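Local coordinates for protein predicted ATPase involved in replication control, Cdc46/Mcm family (Methanopyrus kandleri AV19, PDB 3F8T) that is a homolog of the MCM replicative helicase, probably binding ATP and single-stranded DNA, and is predicted to act in the control of DNA replication, at residues A[451-463]-A[471-483]. The protein carries 2 engineered substitutions. Numbering follows the deposited sequence.
Sequences QLESVERLAKAHA and VEPEDVDIAAELV
Val455 pushes its two methyls into a hole formed by Val476, Ala479, Ala480 and Val483. Chi1 of 172° swings Val455 CG1 away from the backbone N and onto Ala479 CB, 3.8 Å off. Val455 CG2 meets Val483 CG2 at 3.5 Å, a tight carbon pair. Val483 is a knob in return. It sits among Gln451, Ser454, Val455 and Leu458, and Val483 CG2 is 3.6 Å from Leu458 CD1. The two valines cross at about a right angle. Ala459 and Ala479 are the small side chains where the helices come close: the axes of 451-463 and 473-483 approach to 7.8 Å, with 128° between their N-to-C directions. Leu458 CB and Ala479 CB touch tightly at 3.4 Å. These are two consecutive helices of the MCM AAA-lid region, antiparallel in sense but steeply crossed, packed knobs-into-holes. Leu423 and Trp426 of helix 417-439 and Leu227 of helix 219-229 add to the packing. Near the turn, Val471 CG1 fits against Ala459 CB at 3.6 Å, and Val471 CG2 against Lys460 CG. Asp475 CB packs against Ala459 O. Asp475 OD2 accepts a nearly straight bond from N-cap Glu472 N at 2.8 Å, and also forms a salt bridge with Arg466. Ile478 CD1 lies over one face of the His462 ring, 3.5 Å from the centroid, in a CH-pi contact.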
ATOM      1  N   GLN A 451       8.132 -22.684   9.562  1.00 24.46           N
ATOM      2  CA  GLN A 451       8.932 -22.012  10.593  1.00 23.45           C
ATOM      3  C   GLN A 451      10.245 -21.469  10.042  1.00 23.41           C
ATOM      4  O   GLN A 451      10.658 -20.366  10.405  1.00 22.52           O
ATOM      5  CB  GLN A 451       9.176 -22.936  11.789  1.00 23.42           C
ATOM      6  CG  GLN A 451       7.977 -23.036  12.730  1.00 22.60           C
ATOM      7  CD  GLN A 451       6.760 -23.677  12.073  1.00 26.02           C
ATOM      8  OE1 GLN A 451       6.847 -24.775  11.509  1.00 23.87           O
ATOM      9  NE2 GLN A 451       5.623 -22.978  12.118  1.00 27.32           N
ATOM     10  N   LEU A 452      10.910 -22.268   9.204  1.00 23.43           N
ATOM     11  CA  LEU A 452      12.099 -21.815   8.474  1.00 23.50           C
ATOM     12  C   LEU A 452      11.790 -20.534   7.699  1.00 23.35           C
ATOM     13  O   LEU A 452      12.515 -19.539   7.812  1.00 23.13           O
ATOM     14  CB  LEU A 452      12.585 -22.892   7.507  1.00 23.52           C
ATOM     15  CG  LEU A 452      13.809 -22.560   6.646  1.00 22.92           C
ATOM     16  CD1 LEU A 452      15.060 -22.483   7.480  1.00 22.51           C
ATOM     17  CD2 LEU A 452      13.954 -23.647   5.571  1.00 23.70           C
ATOM     18  N   GLU A 453      10.695 -20.572   6.944  1.00 22.96           N
ATOM     19  CA  GLU A 453      10.221 -19.414   6.183  1.00 23.33           C
ATOM     20  C   GLU A 453       9.958 -18.193   7.080  1.00 22.58           C
ATOM     21  O   GLU A 453      10.356 -17.072   6.739  1.00 21.92           O
ATOM     22  CB  GLU A 453       8.997 -19.807   5.340  1.00 24.06           C
ATOM     23  CG  GLU A 453       9.387 -20.764   4.190  1.00 26.85           C
ATOM     24  CD  GLU A 453       8.275 -21.697   3.712  1.00 31.82           C
ATOM     25  OE1 GLU A 453       7.090 -21.457   4.029  1.00 35.31           O
ATOM     26  OE2 GLU A 453       8.595 -22.684   2.999  1.00 33.35           O
ATOM     27  N   SER A 454       9.330 -18.405   8.234  1.00 21.06           N
ATOM     28  CA  SER A 454       9.021 -17.286   9.144  1.00 20.84           C
ATOM     29  C   SER A 454      10.278 -16.637   9.712  1.00 20.99           C
ATOM     30  O   SER A 454      10.387 -15.393   9.761  1.00 20.05           O
ATOM     31  CB  SER A 454       8.108 -17.741  10.283  1.00 21.01           C
ATOM     32  OG  SER A 454       6.880 -18.209   9.752  1.00 20.62           O
ATOM     33  N   VAL A 455      11.232 -17.467  10.134  1.00 19.39           N
ATOM     34  CA  VAL A 455      12.496 -16.924  10.637  1.00 19.28           C
ATOM     35  C   VAL A 455      13.168 -16.062   9.554  1.00 19.00           C
ATOM     36  O   VAL A 455      13.621 -14.949   9.836  1.00 18.50           O
ATOM     37  CB  VAL A 455      13.447 -18.027  11.146  1.00 19.32           C
ATOM     38  CG1 VAL A 455      14.822 -17.439  11.484  1.00 18.75           C
ATOM     39  CG2 VAL A 455      12.843 -18.668  12.375  1.00 19.84           C
ATOM     40  N   GLU A 456      13.204 -16.565   8.323  1.00 19.05           N
ATOM     41  CA  GLU A 456      13.828 -15.818   7.228  1.00 19.54           C
ATOM     42  C   GLU A 456      13.128 -14.481   6.976  1.00 19.12           C
ATOM     43  O   GLU A 456      13.792 -13.461   6.817  1.00 18.17           O
ATOM     44  CB  GLU A 456      13.921 -16.662   5.934  1.00 20.58           C
ATOM     45  CG  GLU A 456      14.395 -15.851   4.728  1.00 23.14           C
ATOM     46  CD  GLU A 456      15.341 -16.600   3.783  1.00 26.01           C
ATOM     47  OE1 GLU A 456      15.690 -17.773   4.025  1.00 25.69           O
ATOM     48  OE2 GLU A 456      15.721 -15.988   2.769  1.00 24.44           O
ATOM     49  N   ARG A 457      11.794 -14.490   6.949  1.00 18.25           N
ATOM     50  CA  ARG A 457      11.009 -13.258   6.793  1.00 18.59           C
ATOM     51  C   ARG A 457      11.261 -12.260   7.899  1.00 17.44           C
ATOM     52  O   ARG A 457      11.417 -11.061   7.632  1.00 16.79           O
ATOM     53  CB  ARG A 457       9.518 -13.572   6.758  1.00 18.73           C
ATOM     54  CG  ARG A 457       9.066 -14.211   5.471  1.00 22.78           C
ATOM     55  CD  ARG A 457       7.556 -14.518   5.532  1.00 26.89           C
ATOM     56  NE  ARG A 457       7.218 -15.515   4.516  1.00 31.36           N
ATOM     57  CZ  ARG A 457       6.695 -16.715   4.756  1.00 33.60           C
ATOM     58  NH1 ARG A 457       6.390 -17.107   5.988  1.00 32.26           N
ATOM     59  NH2 ARG A 457       6.456 -17.531   3.745  1.00 36.28           N
ATOM     60  N   LEU A 458      11.277 -12.744   9.142  1.00 16.79           N
ATOM     61  CA  LEU A 458      11.527 -11.868  10.284  1.00 17.17           C
ATOM     62  C   LEU A 458      12.931 -11.285  10.253  1.00 17.11           C
ATOM     63  O   LEU A 458      13.136 -10.127  10.657  1.00 17.41           O
ATOM     64  CB  LEU A 458      11.295 -12.605  11.603  1.00 16.75           C
ATOM     65  CG  LEU A 458       9.840 -12.905  11.986  1.00 16.44           C
ATOM     66  CD1 LEU A 458       9.796 -14.124  12.924  1.00 17.89           C
ATOM     67  CD2 LEU A 458       9.254 -11.667  12.674  1.00 17.10           C
ATOM     68  N   ALA A 459      13.904 -12.095   9.829  1.00 16.74           N
ATOM     69  CA  ALA A 459      15.293 -11.611   9.719  1.00 17.58           C
ATOM     70  C   ALA A 459      15.469 -10.541   8.633  1.00 17.37           C
ATOM     71  O   ALA A 459      16.201  -9.566   8.834  1.00 17.38           O
ATOM     72  CB  ALA A 459      16.253 -12.771   9.495  1.00 17.46           C
ATOM     73  N   LYS A 460      14.813 -10.735   7.488  1.00 17.57           N
ATOM     74  CA  LYS A 460      14.786  -9.727   6.427  1.00 18.33           C
ATOM     75  C   LYS A 460      14.144  -8.427   6.949  1.00 18.03           C
ATOM     76  O   LYS A 460      14.651  -7.330   6.701  1.00 17.11           O
ATOM     77  CB  LYS A 460      14.031 -10.258   5.204  1.00 18.31           C
ATOM     78  CG  LYS A 460      14.777 -11.392   4.424  1.00 18.95           C
ATOM     79  CD  LYS A 460      13.930 -11.869   3.226  1.00 20.21           C
ATOM     80  CE  LYS A 460      14.710 -12.794   2.279  1.00 21.28           C
ATOM     81  NZ  LYS A 460      13.752 -13.471   1.323  1.00 22.91           N
ATOM     82  N   ALA A 461      13.024  -8.555   7.666  1.00 17.49           N
ATOM     83  CA  ALA A 461      12.374  -7.385   8.261  1.00 17.17           C
ATOM     84  C   ALA A 461      13.300  -6.623   9.199  1.00 17.54           C
ATOM     85  O   ALA A 461      13.366  -5.378   9.152  1.00 18.24           O
ATOM     86  CB  ALA A 461      11.076  -7.783   8.976  1.00 17.47           C
ATOM     87  N   HIS A 462      14.055  -7.351  10.027  1.00 17.51           N
ATOM     88  CA  HIS A 462      14.978  -6.688  10.929  1.00 17.39           C
ATOM     89  C   HIS A 462      16.123  -6.008  10.149  1.00 17.88           C
ATOM     90  O   HIS A 462      16.581  -4.928  10.526  1.00 16.99           O
ATOM     91  CB  HIS A 462      15.518  -7.623  12.009  1.00 17.26           C
ATOM     92  CG  HIS A 462      16.367  -6.913  13.017  1.00 18.57           C
ATOM     93  ND1 HIS A 462      15.846  -6.014  13.925  1.00 19.97           N
ATOM     94  CD2 HIS A 462      17.705  -6.917  13.218  1.00 17.95           C
ATOM     95  CE1 HIS A 462      16.824  -5.518  14.665  1.00 18.12           C
ATOM     96  NE2 HIS A 462      17.961  -6.047  14.255  1.00 21.93           N
ATOM     97  N   ALA A 463      16.574  -6.628   9.058  1.00 18.00           N
ATOM     98  CA  ALA A 463      17.605  -5.991   8.225  1.00 18.92           C
ATOM     99  C   ALA A 463      17.065  -4.687   7.610  1.00 19.00           C
ATOM    100  O   ALA A 463      17.770  -3.672   7.572  1.00 19.80           O
ATOM    101  CB  ALA A 463      18.123  -6.958   7.148  1.00 18.65           C
ATOM    102  N   VAL A 471      21.078  -9.398   5.193  1.00 25.02           N
ATOM    103  CA  VAL A 471      20.605 -10.098   6.391  1.00 24.39           C
ATOM    104  C   VAL A 471      21.800 -10.784   7.051  1.00 24.97           C
ATOM    105  O   VAL A 471      22.474 -11.598   6.416  1.00 25.03           O
ATOM    106  CB  VAL A 471      19.513 -11.131   6.061  1.00 24.71           C
ATOM    107  CG1 VAL A 471      18.925 -11.706   7.342  1.00 24.19           C
ATOM    108  CG2 VAL A 471      18.433 -10.498   5.183  1.00 24.18           C
ATOM    109  N   GLU A 472      22.051 -10.458   8.318  1.00 25.10           N
ATOM    110  CA  GLU A 472      23.236 -10.936   9.050  1.00 26.37           C
ATOM    111  C   GLU A 472      22.837 -11.941  10.132  1.00 26.06           C
ATOM    112  O   GLU A 472      21.653 -12.030  10.473  1.00 25.06           O
ATOM    113  CB  GLU A 472      23.959  -9.749   9.697  1.00 26.45           C
ATOM    114  CG  GLU A 472      24.242  -8.588   8.748  1.00 31.23           C
ATOM    115  CD  GLU A 472      25.599  -8.681   8.076  1.00 36.01           C
ATOM    116  OE1 GLU A 472      26.214  -9.772   8.117  1.00 37.98           O
ATOM    117  OE2 GLU A 472      26.053  -7.654   7.508  1.00 38.82           O
ATOM    118  N   PRO A 473      23.812 -12.714  10.676  1.00 26.81           N
ATOM    119  CA  PRO A 473      23.478 -13.665  11.761  1.00 27.21           C
ATOM    120  C   PRO A 473      22.696 -13.053  12.932  1.00 27.46           C
ATOM    121  O   PRO A 473      21.803 -13.704  13.515  1.00 27.28           O
ATOM    122  CB  PRO A 473      24.860 -14.164  12.219  1.00 27.40           C
ATOM    123  CG  PRO A 473      25.678 -14.132  10.967  1.00 27.41           C
ATOM    124  CD  PRO A 473      25.243 -12.812  10.312  1.00 27.20           C
ATOM    125  N   GLU A 474      23.020 -11.811  13.262  1.00 27.20           N
ATOM    126  CA  GLU A 474      22.327 -11.079  14.311  1.00 27.16           C
ATOM    127  C   GLU A 474      20.816 -10.921  14.029  1.00 25.35           C
ATOM    128  O   GLU A 474      19.999 -10.991  14.967  1.00 24.94           O
ATOM    129  CB  GLU A 474      22.991  -9.721  14.497  1.00 28.08           C
ATOM    130  CG  GLU A 474      24.372  -9.784  15.193  1.00 33.34           C
ATOM    131  CD  GLU A 474      25.452 -10.534  14.403  1.00 39.13           C
ATOM    132  OE1 GLU A 474      25.468 -10.461  13.142  1.00 38.74           O
ATOM    133  OE2 GLU A 474      26.291 -11.203  15.066  1.00 41.50           O
ATOM    134  N   ASP A 475      20.456 -10.717  12.757  1.00 23.93           N
ATOM    135  CA  ASP A 475      19.045 -10.623  12.333  1.00 22.28           C
ATOM    136  C   ASP A 475      18.352 -11.981  12.455  1.00 21.78           C
ATOM    137  O   ASP A 475      17.167 -12.051  12.783  1.00 20.74           O
ATOM    138  CB  ASP A 475      18.903 -10.129  10.883  1.00 22.26           C
ATOM    139  CG  ASP A 475      19.600  -8.788  10.628  1.00 22.21           C
ATOM    140  OD1 ASP A 475      19.486  -7.868  11.468  1.00 22.17           O
ATOM    141  OD2 ASP A 475      20.265  -8.649   9.576  1.00 21.68           O
ATOM    142  N   VAL A 476      19.088 -13.045  12.132  1.00 20.77           N
ATOM    143  CA  VAL A 476      18.569 -14.404  12.220  1.00 20.41           C
ATOM    144  C   VAL A 476      18.283 -14.748  13.674  1.00 20.31           C
ATOM    145  O   VAL A 476      17.243 -15.322  13.980  1.00 19.55           O
ATOM    146  CB  VAL A 476      19.514 -15.443  11.573  1.00 20.47           C
ATOM    147  CG1 VAL A 476      18.993 -16.862  11.848  1.00 19.99           C
ATOM    148  CG2 VAL A 476      19.587 -15.206  10.050  1.00 20.84           C
ATOM    149  N   ASP A 477      19.191 -14.351  14.559  1.00 20.79           N
ATOM    150  CA  ASP A 477      19.080 -14.629  15.982  1.00 22.13           C
ATOM    151  C   ASP A 477      17.838 -13.988  16.594  1.00 22.12           C
ATOM    152  O   ASP A 477      17.137 -14.606  17.409  1.00 22.28           O
ATOM    153  CB  ASP A 477      20.341 -14.152  16.715  1.00 22.89           C
ATOM    154  CG  ASP A 477      21.528 -15.083  16.504  1.00 25.28           C
ATOM    155  OD1 ASP A 477      21.365 -16.152  15.877  1.00 28.64           O
ATOM    156  OD2 ASP A 477      22.624 -14.742  16.982  1.00 30.04           O
ATOM    157  N   ILE A 478      17.583 -12.744  16.216  1.00 21.36           N
ATOM    158  CA  ILE A 478      16.412 -12.024  16.712  1.00 21.87           C
ATOM    159  C   ILE A 478      15.118 -12.683  16.224  1.00 20.61           C
ATOM    160  O   ILE A 478      14.188 -12.905  17.004  1.00 20.54           O
ATOM    161  CB  ILE A 478      16.456 -10.552  16.268  1.00 21.50           C
ATOM    162  CG1 ILE A 478      17.498  -9.787  17.074  1.00 23.92           C
ATOM    163  CG2 ILE A 478      15.057  -9.892  16.381  1.00 23.72           C
ATOM    164  CD1 ILE A 478      17.849  -8.428  16.447  1.00 23.93           C
ATOM    165  N   ALA A 479      15.072 -12.971  14.925  1.00 19.68           N
ATOM    166  CA  ALA A 479      13.960 -13.693  14.293  1.00 19.17           C
ATOM    167  C   ALA A 479      13.678 -15.062  14.962  1.00 19.81           C
ATOM    168  O   ALA A 479      12.531 -15.385  15.306  1.00 18.86           O
ATOM    169  CB  ALA A 479      14.260 -13.872  12.819  1.00 18.90           C
ATOM    170  N   ALA A 480      14.731 -15.848  15.156  1.00 20.00           N
ATOM    171  CA  ALA A 480      14.604 -17.187  15.732  1.00 20.15           C
ATOM    172  C   ALA A 480      14.089 -17.146  17.163  1.00 21.07           C
ATOM    173  O   ALA A 480      13.281 -17.988  17.547  1.00 21.10           O
ATOM    174  CB  ALA A 480      15.953 -17.906  15.689  1.00 20.75           C
ATOM    175  N   GLU A 481      14.547 -16.171  17.949  1.00 21.42           N
ATOM    176  CA  GLU A 481      14.057 -15.998  19.327  1.00 22.86           C
ATOM    177  C   GLU A 481      12.547 -15.758  19.348  1.00 22.42           C
ATOM    178  O   GLU A 481      11.843 -16.282  20.203  1.00 22.93           O
ATOM    179  CB  GLU A 481      14.788 -14.844  20.018  1.00 23.82           C
ATOM    180  CG  GLU A 481      14.591 -14.776  21.539  1.00 28.95           C
ATOM    181  CD  GLU A 481      13.383 -13.945  21.978  1.00 34.10           C
ATOM    182  OE1 GLU A 481      13.070 -12.907  21.337  1.00 37.33           O
ATOM    183  OE2 GLU A 481      12.750 -14.331  22.988  1.00 35.67           O
ATOM    184  N   LEU A 482      12.041 -14.981  18.391  1.00 21.56           N
ATOM    185  CA  LEU A 482      10.592 -14.733  18.321  1.00 21.03           C
ATOM    186  C   LEU A 482       9.795 -15.949  17.902  1.00 20.77           C
ATOM    187  O   LEU A 482       8.725 -16.196  18.452  1.00 20.57           O
ATOM    188  CB  LEU A 482      10.276 -13.569  17.377  1.00 20.91           C
ATOM    189  CG  LEU A 482      10.805 -12.203  17.827  1.00 21.52           C
ATOM    190  CD1 LEU A 482      10.613 -11.184  16.708  1.00 24.21           C
ATOM    191  CD2 LEU A 482      10.182 -11.704  19.134  1.00 22.15           C
ATOM    192  N   VAL A 483      10.298 -16.706  16.923  1.00 20.84           N
ATOM    193  CA  VAL A 483       9.607 -17.922  16.491  1.00 21.48           C
ATOM    194  C   VAL A 483       9.615 -18.932  17.644  1.00 22.20           C
ATOM    195  O   VAL A 483       8.571 -19.503  17.978  1.00 22.27           O
ATOM    196  CB  VAL A 483      10.191 -18.522  15.166  1.00 21.55           C
ATOM    197  CG1 VAL A 483       9.549 -19.890  14.845  1.00 22.49           C
ATOM    198  CG2 VAL A 483       9.950 -17.572  14.003  1.00 20.89           C
TER